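Long-range contact in endonuclease 2 (Arabidopsis thaliana, PDB 4CXP), which cleaves RNA and single-stranded DNA, and less readily double-stranded DNA, into 5'-phosphorylated products with the help of three bound divalent metal ions: residues 127-140 / 149-161. Sequence-based numbering, arbitrary orientation.
Sequences QPLHVSYASDKGGN and RKANLHHIWDSNI. With ZN (zinc ion), chain F; SO4 (sulfate ion), chain J.
With CG anti to the backbone N (chi1 -173°), the His-154 ring projects from the first turn of helix 153-169 to meet His-130, whose CG lies anti to its own carbonyl carbon (chi1 -81°). Both rings reach one zinc ion through NE2, at 2.1 Å from His-130 NE2 and 2.2 Å from His-154 NE2, and stand obliquely to each other. One turn further along the helix, Asp-158 chelates the same zinc with both carboxylate oxygens, OD2 more closely than OD1; water 2 and a ligand from outside the two segments complete the shell. The far side of the His-154 ring is gripped as well: ND1 donates in the ring plane to Gly-138 O (2.8 Å), in the type I' turn 137-140. An amide nitrogen lies over each face, offset toward the rim: Gln-127 NE2 on one, Asn-140 ND2 on the other, the latter held by Lys-137 O. Gln-127 also sends NE2 almost straight to Asp-158 OD1 (2.9 Å), meeting the carboxylate from above its plane, while its OE1 accepts from Leu-129 N. Behind this polar layer Leu-129 CD1 packs on Trp-157 CD1 (3.7 Å) and Leu-153, and Pro-128 CG touches Trp-157 CZ3. His-130 ND1 is bonded to His-58 O and Asp-158 OD1 to Trp-1 N, linking this site to the neighbouring zinc sites of the S1/P1 nuclease trinuclear cluster. Zinc at NE2 and Gly-138 O at ND1 together fix the rotation of the His-154 ring, and the two N-H donors on Asp-158 OD1, from Gln-127 and Trp-1, probably draw charge from it, consistent with its longer zinc bond.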
ATOM      1  N   GLN A 127      -3.786   1.032  -0.560  1.00  7.03           N
ATOM      2  CA  GLN A 127      -4.268   2.067  -1.474  1.00  7.25           C
ATOM      3  C   GLN A 127      -5.731   1.709  -1.773  1.00  7.35           C
ATOM      4  O   GLN A 127      -5.996   0.638  -2.307  1.00  7.81           O
ATOM      5  CB  GLN A 127      -3.393   2.068  -2.740  1.00  7.75           C
ATOM      6  CG  GLN A 127      -3.268   3.388  -3.492  1.00  7.67           C
ATOM      7  CD  GLN A 127      -4.495   3.783  -4.293  1.00  7.82           C
ATOM      8  OE1 GLN A 127      -5.589   3.915  -3.740  1.00  8.34           O
ATOM      9  NE2 GLN A 127      -4.322   4.001  -5.586  1.00  8.01           N
ATOM     10  N   PRO A 128      -6.711   2.554  -1.380  1.00  7.56           N
ATOM     11  CA  PRO A 128      -8.110   2.154  -1.572  1.00  8.41           C
ATOM     12  C   PRO A 128      -8.444   1.664  -2.971  1.00  8.11           C
ATOM     13  O   PRO A 128      -9.194   0.690  -3.131  1.00  9.21           O
ATOM     14  CB  PRO A 128      -8.877   3.418  -1.190  1.00  8.85           C
ATOM     15  CG  PRO A 128      -7.983   4.062  -0.156  1.00  8.65           C
ATOM     16  CD  PRO A 128      -6.595   3.844  -0.694  1.00  7.66           C
ATOM     17  N   LEU A 129      -7.930   2.337  -3.995  1.00  7.90           N
ATOM     18  CA  LEU A 129      -8.249   1.951  -5.366  1.00  8.45           C
ATOM     19  C   LEU A 129      -7.453   0.770  -5.894  1.00  8.94           C
ATOM     20  O   LEU A 129      -7.654   0.375  -7.018  1.00 12.56           O
ATOM     21  CB  LEU A 129      -8.214   3.143  -6.307  1.00  8.74           C
ATOM     22  CG  LEU A 129      -9.323   4.169  -6.074  1.00  8.42           C
ATOM     23  CD1 LEU A 129      -9.169   5.340  -7.014  1.00  9.30           C
ATOM     24  CD2 LEU A 129     -10.698   3.571  -6.237  1.00  9.81           C
ATOM     25  N   HIS A 130      -6.610   0.165  -5.056  1.00  8.04           N
ATOM     26  CA  HIS A 130      -6.067  -1.165  -5.328  1.00  8.39           C
ATOM     27  C   HIS A 130      -6.984  -2.290  -4.846  1.00  8.91           C
ATOM     28  O   HIS A 130      -6.661  -3.440  -5.075  1.00 10.25           O
ATOM     29  CB  HIS A 130      -4.659  -1.325  -4.750  1.00  8.34           C
ATOM     30  CG  HIS A 130      -3.606  -0.735  -5.627  1.00  8.21           C
ATOM     31  ND1 HIS A 130      -2.582  -1.472  -6.155  1.00  8.58           N
ATOM     32  CD2 HIS A 130      -3.454   0.514  -6.129  1.00  8.26           C
ATOM     33  CE1 HIS A 130      -1.852  -0.710  -6.944  1.00  8.61           C
ATOM     34  NE2 HIS A 130      -2.356   0.508  -6.948  1.00  8.77           N
ATOM     35  N   VAL A 131      -8.104  -1.955  -4.204  1.00  9.32           N
ATOM     36  CA  VAL A 131      -9.113  -2.948  -3.799  1.00  9.87           C
ATOM     37  C   VAL A 131     -10.439  -2.310  -4.201  1.00 10.50           C
ATOM     38  O   VAL A 131     -11.143  -1.668  -3.388  1.00 12.15           O
ATOM     39  CB  VAL A 131      -9.090  -3.284  -2.293  1.00 10.86           C
ATOM     40  CG1 VAL A 131     -10.091  -4.390  -1.990  1.00 11.64           C
ATOM     41  CG2 VAL A 131      -7.685  -3.658  -1.851  1.00 11.63           C
ATOM     42  N   SER A 132     -10.726  -2.376  -5.505  1.00 10.74           N
ATOM     43  CA  SER A 132     -11.847  -1.639  -6.048  1.00 10.91           C
ATOM     44  C   SER A 132     -12.333  -2.273  -7.328  1.00 11.79           C
ATOM     45  O   SER A 132     -12.066  -3.466  -7.595  1.00 12.42           O
ATOM     46  CB  SER A 132     -11.491  -0.157  -6.160  1.00 12.48           C
ATOM     47  OG  SER A 132     -10.611   0.098  -7.210  1.00 16.65           O
ATOM     48  N   TYR A 133     -13.151  -1.529  -8.071  1.00 12.95           N
ATOM     49  CA  TYR A 133     -14.055  -2.177  -8.986  1.00 13.74           C
ATOM     50  C   TYR A 133     -13.355  -2.664 -10.232  1.00 13.20           C
ATOM     51  O   TYR A 133     -12.696  -1.893 -10.959  1.00 15.35           O
ATOM     52  CB  TYR A 133     -15.174  -1.253  -9.428  1.00 15.04           C
ATOM     53  CG  TYR A 133     -16.096  -0.711  -8.364  1.00 15.58           C
ATOM     54  CD1 TYR A 133     -16.086  -1.175  -7.029  1.00 16.06           C
ATOM     55  CD2 TYR A 133     -17.035   0.244  -8.704  1.00 19.09           C
ATOM     56  CE1 TYR A 133     -16.968  -0.661  -6.100  1.00 19.55           C
ATOM     57  CE2 TYR A 133     -17.920   0.744  -7.771  1.00 21.13           C
ATOM     58  CZ  TYR A 133     -17.882   0.292  -6.471  1.00 21.79           C
ATOM     59  OH  TYR A 133     -18.770   0.808  -5.561  1.00 29.40           O
ATOM     60  N   ALA A 134     -13.637  -3.914 -10.582  1.00 14.45           N
ATOM     61  CA  ALA A 134     -13.219  -4.421 -11.873  1.00 14.81           C
ATOM     62  C   ALA A 134     -13.766  -3.561 -13.025  1.00 15.91           C
ATOM     63  O   ALA A 134     -13.089  -3.359 -14.035  1.00 16.14           O
ATOM     64  CB  ALA A 134     -13.735  -5.840 -12.058  1.00 16.17           C
ATOM     65  N   SER A 135     -14.998  -3.085 -12.894  1.00 15.47           N
ATOM     66  CA  SER A 135     -15.676  -2.399 -14.007  1.00 16.31           C
ATOM     67  C   SER A 135     -15.013  -1.092 -14.466  1.00 16.35           C
ATOM     68  O   SER A 135     -15.204  -0.665 -15.603  1.00 19.18           O
ATOM     69  CB  SER A 135     -17.124  -2.144 -13.618  1.00 16.98           C
ATOM     70  OG  SER A 135     -17.157  -1.293 -12.487  1.00 17.45           O
ATOM     71  N   ASP A 136     -14.240  -0.441 -13.595  1.00 14.65           N
ATOM     72  CA  ASP A 136     -13.493   0.772 -13.992  1.00 15.17           C
ATOM     73  C   ASP A 136     -11.989   0.621 -13.795  1.00 13.48           C
ATOM     74  O   ASP A 136     -11.241   1.608 -13.730  1.00 13.49           O
ATOM     75  CB  ASP A 136     -14.057   2.041 -13.324  1.00 15.46           C
ATOM     76  CG  ASP A 136     -14.181   1.922 -11.823  1.00 14.80           C
ATOM     77  OD1 ASP A 136     -13.229   1.483 -11.162  1.00 14.65           O
ATOM     78  OD2 ASP A 136     -15.257   2.273 -11.287  1.00 18.20           O
ATOM     79  N   LYS A 137     -11.534  -0.627 -13.744  1.00 14.97           N
ATOM     80  CA  LYS A 137     -10.126  -0.939 -13.599  1.00 15.45           C
ATOM     81  C   LYS A 137      -9.527  -0.187 -12.414  1.00 14.11           C
ATOM     82  O   LYS A 137      -8.491   0.473 -12.516  1.00 13.92           O
ATOM     83  CB  LYS A 137      -9.367  -0.684 -14.898  1.00 17.23           C
ATOM     84  CG  LYS A 137      -9.930  -1.454 -16.074  1.00 21.69           C
ATOM     85  CD  LYS A 137      -9.014  -1.401 -17.276  1.00 26.54           C
ATOM     86  N   GLY A 138     -10.188  -0.276 -11.273  1.00 13.37           N
ATOM     87  CA  GLY A 138      -9.690   0.374 -10.079  1.00 12.90           C
ATOM     88  C   GLY A 138      -9.594   1.884 -10.202  1.00 11.38           C
ATOM     89  O   GLY A 138      -8.689   2.508  -9.649  1.00 11.25           O
ATOM     90  N   GLY A 139     -10.529   2.476 -10.933  1.00 11.74           N
ATOM     91  CA  GLY A 139     -10.534   3.889 -11.177  1.00 11.57           C
ATOM     92  C   GLY A 139      -9.657   4.371 -12.310  1.00 11.18           C
ATOM     93  O   GLY A 139      -9.669   5.548 -12.630  1.00 12.21           O
ATOM     94  N   ASN A 140      -8.913   3.472 -12.943  1.00 11.51           N
ATOM     95  CA  ASN A 140      -8.069   3.851 -14.062  1.00 12.57           C
ATOM     96  C   ASN A 140      -8.847   4.394 -15.251  1.00 13.32           C
ATOM     97  O   ASN A 140      -8.307   5.207 -15.990  1.00 16.42           O
ATOM     98  CB  ASN A 140      -7.184   2.702 -14.509  1.00 14.95           C
ATOM     99  CG  ASN A 140      -5.943   2.583 -13.687  1.00 16.02           C
ATOM    100  OD1 ASN A 140      -5.010   3.374 -13.850  1.00 18.46           O
ATOM    101  ND2 ASN A 140      -5.909   1.605 -12.792  1.00 17.75           N
ATOM    102  N   ARG A 149      -4.895  19.763 -14.795  1.00 13.26           N
ATOM    103  CA  ARG A 149      -4.319  18.742 -15.662  1.00 13.82           C
ATOM    104  C   ARG A 149      -5.152  17.486 -15.718  1.00 12.89           C
ATOM    105  O   ARG A 149      -5.752  17.076 -14.731  1.00 14.05           O
ATOM    106  CB  ARG A 149      -2.926  18.377 -15.178  1.00 14.69           C
ATOM    107  CG  ARG A 149      -1.955  19.535 -15.172  1.00 16.15           C
ATOM    108  CD  ARG A 149      -1.705  20.059 -16.575  1.00 18.48           C
ATOM    109  NE  ARG A 149      -0.765  21.151 -16.534  0.70 16.88           N
ATOM    110  CZ  ARG A 149      -0.348  21.826 -17.598  0.70 19.39           C
ATOM    111  NH1 ARG A 149      -0.775  21.510 -18.816  0.70 21.41           N
ATOM    112  NH2 ARG A 149       0.520  22.823 -17.439  0.70 21.53           N
ATOM    113  N   LYS A 150      -5.169  16.827 -16.865  1.00 14.38           N
ATOM    114  CA  LYS A 150      -5.843  15.540 -16.996  1.00 14.71           C
ATOM    115  C   LYS A 150      -5.206  14.494 -16.095  1.00 13.29           C
ATOM    116  O   LYS A 150      -3.992  14.409 -15.993  1.00 15.06           O
ATOM    117  CB  LYS A 150      -5.785  15.047 -18.447  1.00 16.81           C
ATOM    118  CG  LYS A 150      -6.591  15.887 -19.427  1.00 20.58           C
ATOM    119  CD  LYS A 150      -6.491  15.364 -20.854  1.00 24.82           C
ATOM    120  N   ALA A 151      -6.046  13.696 -15.449  1.00 12.69           N
ATOM    121  CA  ALA A 151      -5.589  12.577 -14.648  1.00 12.23           C
ATOM    122  C   ALA A 151      -6.706  11.589 -14.502  1.00 11.72           C
ATOM    123  O   ALA A 151      -7.865  11.962 -14.503  1.00 15.68           O
ATOM    124  CB  ALA A 151      -5.143  13.027 -13.265  1.00 14.81           C
ATOM    125  N   ASN A 152      -6.374  10.330 -14.317  1.00 11.15           N
ATOM    126  CA  ASN A 152      -7.392   9.367 -13.936  1.00 10.90           C
ATOM    127  C   ASN A 152      -7.441   9.224 -12.415  1.00  9.43           C
ATOM    128  O   ASN A 152      -6.496   9.553 -11.701  1.00  9.87           O
ATOM    129  CB  ASN A 152      -7.237   8.031 -14.664  1.00 12.18           C
ATOM    130  CG  ASN A 152      -6.052   7.239 -14.190  1.00 12.01           C
ATOM    131  OD1 ASN A 152      -6.011   6.782 -13.064  1.00 12.09           O
ATOM    132  ND2 ASN A 152      -5.070   7.061 -15.059  1.00 16.44           N
ATOM    133  N   LEU A 153      -8.574   8.737 -11.922  1.00  9.33           N
ATOM    134  CA  LEU A 153      -8.808   8.717 -10.492  1.00  9.24           C
ATOM    135  C   LEU A 153      -7.808   7.797  -9.774  1.00  8.57           C
ATOM    136  O   LEU A 153      -7.373   8.084  -8.662  1.00  8.66           O
ATOM    137  CB  LEU A 153     -10.245   8.307 -10.194  1.00  9.29           C
ATOM    138  CG  LEU A 153     -10.656   8.426  -8.732  1.00  9.85           C
ATOM    139  CD1 LEU A 153     -10.596   9.867  -8.239  1.00 10.74           C
ATOM    140  CD2 LEU A 153     -12.038   7.827  -8.533  1.00 10.26           C
ATOM    141  N   HIS A 154      -7.469   6.670 -10.394  1.00  9.12           N
ATOM    142  CA  HIS A 154      -6.497   5.787  -9.798  1.00  8.78           C
ATOM    143  C   HIS A 154      -5.159   6.498  -9.550  1.00  8.40           C
ATOM    144  O   HIS A 154      -4.578   6.398  -8.467  1.00  8.87           O
ATOM    145  CB  HIS A 154      -6.302   4.528 -10.654  1.00  9.43           C
ATOM    146  CG  HIS A 154      -5.435   3.524  -9.988  1.00  9.08           C
ATOM    147  ND1 HIS A 154      -5.935   2.437  -9.319  1.00  9.17           N
ATOM    148  CD2 HIS A 154      -4.097   3.481  -9.810  1.00  9.10           C
ATOM    149  CE1 HIS A 154      -4.937   1.761  -8.777  1.00  9.29           C
ATOM    150  NE2 HIS A 154      -3.806   2.388  -9.047  1.00  9.37           N
ATOM    151  N   HIS A 155      -4.698   7.214 -10.567  1.00  8.95           N
ATOM    152  CA  HIS A 155      -3.449   7.931 -10.480  1.00  9.40           C
ATOM    153  C   HIS A 155      -3.495   9.028  -9.418  1.00  8.44           C
ATOM    154  O   HIS A 155      -2.493   9.307  -8.755  1.00  8.88           O
ATOM    155  CB  HIS A 155      -3.089   8.509 -11.859  1.00 11.12           C
ATOM    156  CG  HIS A 155      -1.686   9.030 -11.943  1.00 12.85           C
ATOM    157  ND1 HIS A 155      -1.328  10.332 -11.665  1.00 14.78           N
ATOM    158  CD2 HIS A 155      -0.539   8.396 -12.268  1.00 18.88           C
ATOM    159  CE1 HIS A 155      -0.027  10.485 -11.848  1.00 16.12           C
ATOM    160  NE2 HIS A 155       0.475   9.324 -12.211  1.00 20.50           N
ATOM    161  N   ILE A 156      -4.644   9.659  -9.265  1.00  8.30           N
ATOM    162  CA  ILE A 156      -4.801  10.673  -8.224  1.00  8.35           C
ATOM    163  C   ILE A 156      -4.507  10.060  -6.859  1.00  7.73           C
ATOM    164  O   ILE A 156      -3.846  10.689  -6.029  1.00  8.21           O
ATOM    165  CB  ILE A 156      -6.195  11.327  -8.336  1.00  9.06           C
ATOM    166  CG1 ILE A 156      -6.196  12.279  -9.549  1.00  9.56           C
ATOM    167  CG2 ILE A 156      -6.577  12.048  -7.058  1.00  9.34           C
ATOM    168  CD1 ILE A 156      -7.566  12.740  -9.969  1.00 10.73           C
ATOM    169  N   TRP A 157      -5.018   8.851  -6.604  1.00  7.67           N
ATOM    170  CA  TRP A 157      -4.767   8.161  -5.356  1.00  7.55           C
ATOM    171  C   TRP A 157      -3.367   7.582  -5.260  1.00  7.55           C
ATOM    172  O   TRP A 157      -2.762   7.607  -4.181  1.00  8.42           O
ATOM    173  CB  TRP A 157      -5.878   7.131  -5.126  1.00  7.77           C
ATOM    174  CG  TRP A 157      -7.118   7.798  -4.634  1.00  8.04           C
ATOM    175  CD1 TRP A 157      -8.043   8.504  -5.369  1.00  8.51           C
ATOM    176  CD2 TRP A 157      -7.490   7.968  -3.259  1.00  8.16           C
ATOM    177  NE1 TRP A 157      -8.973   9.057  -4.526  1.00  9.01           N
ATOM    178  CE2 TRP A 157      -8.660   8.735  -3.233  1.00  8.60           C
ATOM    179  CE3 TRP A 157      -6.952   7.520  -2.051  1.00  8.99           C
ATOM    180  CZ2 TRP A 157      -9.296   9.076  -2.044  1.00  9.87           C
ATOM    181  CZ3 TRP A 157      -7.594   7.841  -0.881  1.00 10.20           C
ATOM    182  CH2 TRP A 157      -8.752   8.615  -0.884  1.00 10.46           C
ATOM    183  N   ASP A 158      -2.807   7.080  -6.355  1.00  7.33           N
ATOM    184  CA  ASP A 158      -1.440   6.574  -6.289  1.00  7.74           C
ATOM    185  C   ASP A 158      -0.439   7.701  -6.015  1.00  7.50           C
ATOM    186  O   ASP A 158       0.530   7.479  -5.279  1.00  8.42           O
ATOM    187  CB  ASP A 158      -1.004   5.923  -7.616  1.00  7.84           C
ATOM    188  CG  ASP A 158      -1.362   4.456  -7.758  1.00  7.91           C
ATOM    189  OD1 ASP A 158      -1.738   3.775  -6.777  1.00  8.16           O
ATOM    190  OD2 ASP A 158      -1.207   3.952  -8.904  1.00  9.25           O
ATOM    191  N   SER A 159      -0.656   8.849  -6.663  1.00  7.93           N
ATOM    192  CA  SER A 159       0.373   9.859  -6.797  1.00  8.90           C
ATOM    193  C   SER A 159      -0.065  11.296  -6.576  1.00  8.24           C
ATOM    194  O   SER A 159       0.623  12.044  -5.885  1.00  8.93           O
ATOM    195  CB  SER A 159       1.013   9.755  -8.193  1.00 11.78           C
ATOM    196  OG  SER A 159       1.701   8.534  -8.335  1.00 13.29           O
ATOM    197  N   ASN A 160      -1.133  11.769  -7.220  1.00  8.25           N
ATOM    198  CA  ASN A 160      -1.337  13.224  -7.249  1.00  8.79           C
ATOM    199  C   ASN A 160      -1.613  13.833  -5.895  1.00  7.78           C
ATOM    200  O   ASN A 160      -1.076  14.903  -5.593  1.00  8.56           O
ATOM    201  CB  ASN A 160      -2.438  13.669  -8.212  1.00  9.37           C
ATOM    202  CG  ASN A 160      -2.140  13.317  -9.642  1.00 10.97           C
ATOM    203  OD1 ASN A 160      -1.452  14.060 -10.374  1.00 18.59           O
ATOM    204  ND2 ASN A 160      -2.655  12.225 -10.064  1.00 12.04           N
ATOM    205  N   ILE A 161      -2.451  13.204  -5.071  1.00  8.00           N
ATOM    206  CA  ILE A 161      -2.724  13.760  -3.751  1.00  7.63           C
ATOM    207  C   ILE A 161      -1.406  13.907  -2.970  1.00  7.48           C
ATOM    208  O   ILE A 161      -1.115  14.964  -2.411  1.00  8.01           O
ATOM    209  CB  ILE A 161      -3.742  12.927  -2.959  1.00  7.89           C
ATOM    210  CG1 ILE A 161      -5.117  12.960  -3.639  1.00  8.71           C
ATOM    211  CG2 ILE A 161      -3.824  13.425  -1.534  1.00  8.80           C
ATOM    212  CD1 ILE A 161      -6.063  11.908  -3.116  1.00  9.57           C
TER
HETATM  213 ZN    ZN F 932      -1.785   1.919  -8.433  1.00  9.68          ZN
HETATM  214  S   SO4 J 962      -3.019  18.231 -19.887  0.70 24.78           S
HETATM  215  O1  SO4 J 962      -3.459  17.782 -21.212  0.70 29.22           O
HETATM  216  O2  SO4 J 962      -2.349  19.521 -20.007  0.70 32.97           O
HETATM  217  O3  SO4 J 962      -2.089  17.257 -19.292  0.70 30.80           O
HETATM  218  O4  SO4 J 962      -4.183  18.341 -19.016  0.70 30.17           O
HETATM  219  O   HOH W   1      -2.960   5.116 -13.350  1.00 26.16           O
HETATM  220  O   HOH W   2      -1.532   0.984 -10.284  1.00 14.05           O